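Local atomic coordinates of dnab-like replicative helicase (Bacillus phage SPP1, PDB entry 3BH0), a protein that probably unwinds duplex DNA at the phage replication fork, this piece being the ATPase domain of a DnaB-family helicase thought to be driven by ATP hydrolysis. Residues E57-R60 with M61-G64. Sequence-based numbering, arbitrary orientation.
Sequences ELDR and MTYG
The hydrogen bonds Thr62 N to Leu58 O (3.0 Å) and Tyr63 N to Asp59 O (2.6 Å) form the last turn of helix 56-62. The chain then leaves helical geometry at Tyr63, with a positive phi of 70°. An ST turn closes this end: Gly64 N donates to Thr62 OG1 over 3.1 Å. The hydroxyl sits between the backbone N and the carbonyl carbon of its own residue (chi1 65°), which turns it back toward the preceding turn, 3.2 Å from Leu58 O. A water bridges the same OG1 and Asp59 OD1, giving a proton to the carboxylate. Both Asp59 carboxylate oxygens are also held by the preceding loop, OD1 by Ser53 OG and OD2 by Gly54 N.

The apolar side of the helix packs on strands 278-286 and 292-299, in the antiparallel part of the sheet of this P-loop NTPase domain. Leu58 touches Ile283, and Met61 touches Ile283 and Val294. Leu58 CD1 meets Thr62 CG2 at 4.2 Å, and Met61 CG lies 3.5 Å from Glu57 O.

Glu57 OE1 lies over a guanidinium face of Arg60, 3.3 Å from NE: a salt bridge by charge alone, with no N-H aimed at the oxygen. The Tyr63 ring turns one face to the helix end, where Arg60 O stands off-centre over its rim, 3.5 Å from CE1.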
loop_
_atom_site.group_PDB
_atom_site.type_symbol
_atom_site.label_atom_id
_atom_site.label_comp_id
_atom_site.label_asym_id
_atom_site.label_seq_id
_atom_site.Cartn_x
_atom_site.Cartn_y
_atom_site.Cartn_z
ATOM N N GLU A 57 9.388 12.063 1.164
ATOM C CA GLU A 57 10.710 11.593 0.777
ATOM C C GLU A 57 10.686 10.313 -0.026
ATOM O O GLU A 57 11.670 9.976 -0.661
ATOM C CB GLU A 57 11.610 11.418 2.011
ATOM C CG GLU A 57 12.062 12.723 2.653
ATOM C CD GLU A 57 12.727 13.677 1.662
ATOM O OE1 GLU A 57 13.597 13.225 0.870
ATOM O OE2 GLU A 57 12.370 14.884 1.678
ATOM N N LEU A 58 9.576 9.587 0.027
ATOM C CA LEU A 58 9.420 8.379 -0.770
ATOM C C LEU A 58 8.971 8.767 -2.180
ATOM O O LEU A 58 9.436 8.196 -3.167
ATOM C CB LEU A 58 8.437 7.398 -0.102
ATOM C CG LEU A 58 7.857 6.257 -0.956
ATOM C CD1 LEU A 58 8.920 5.211 -1.255
ATOM C CD2 LEU A 58 6.621 5.619 -0.310
ATOM N N ASP A 59 8.063 9.741 -2.247
ATOM C CA ASP A 59 7.616 10.327 -3.504
ATOM C C ASP A 59 8.761 11.045 -4.226
ATOM O O ASP A 59 8.794 11.079 -5.447
ATOM C CB ASP A 59 6.420 11.265 -3.270
ATOM C CG ASP A 59 5.215 10.547 -2.677
ATOM O OD1 ASP A 59 5.172 9.304 -2.743
ATOM O OD2 ASP A 59 4.311 11.217 -2.133
ATOM N N ARG A 60 9.708 11.593 -3.467
ATOM C CA ARG A 60 10.928 12.153 -4.045
ATOM C C ARG A 60 11.697 11.088 -4.826
ATOM O O ARG A 60 12.156 11.350 -5.947
ATOM C CB ARG A 60 11.829 12.771 -2.970
ATOM C CG ARG A 60 12.710 13.926 -3.472
ATOM C CD ARG A 60 13.565 14.557 -2.348
ATOM N NE ARG A 60 14.848 13.858 -2.154
ATOM C CZ ARG A 60 15.849 14.273 -1.364
ATOM N NH1 ARG A 60 15.754 15.406 -0.667
ATOM N NH2 ARG A 60 16.968 13.553 -1.271
ATOM N N MET A 61 11.821 9.888 -4.255
ATOM C CA MET A 61 12.548 8.796 -4.913
ATOM C C MET A 61 11.816 8.235 -6.133
ATOM O O MET A 61 12.447 7.948 -7.160
ATOM C CB MET A 61 12.841 7.660 -3.928
ATOM C CG MET A 61 13.721 8.036 -2.729
ATOM S SD MET A 61 13.852 6.679 -1.532
ATOM C CE MET A 61 15.077 5.640 -2.327
ATOM N N THR A 62 10.493 8.080 -6.015
ATOM C CA THR A 62 9.678 7.433 -7.042
ATOM C C THR A 62 9.080 8.408 -8.060
ATOM O O THR A 62 8.875 8.042 -9.219
ATOM C CB THR A 62 8.516 6.618 -6.426
ATOM O OG1 THR A 62 7.605 7.500 -5.749
ATOM C CG2 THR A 62 9.032 5.534 -5.465
ATOM N N TYR A 63 8.817 9.642 -7.612
ATOM C CA TYR A 63 8.065 10.667 -8.361
ATOM C C TYR A 63 6.585 10.313 -8.491
ATOM O O TYR A 63 5.885 10.811 -9.372
ATOM C CB TYR A 63 8.740 11.073 -9.700
ATOM C CG TYR A 63 9.901 12.040 -9.470
ATOM C CD1 TYR A 63 11.226 11.601 -9.519
ATOM C CD2 TYR A 63 9.663 13.381 -9.128
ATOM C CE1 TYR A 63 12.286 12.471 -9.278
ATOM C CE2 TYR A 63 10.720 14.260 -8.886
ATOM C CZ TYR A 63 12.026 13.801 -8.968
ATOM O OH TYR A 63 13.074 14.662 -8.715
ATOM N N GLY A 64 6.123 9.475 -7.557
ATOM C CA GLY A 64 4.751 8.968 -7.537
ATOM C C GLY A 64 4.650 7.592 -8.163
ATOM O O GLY A 64 5.548 7.161 -8.905
HETATM O O HOH W 1 5.184 7.035 -4.623
#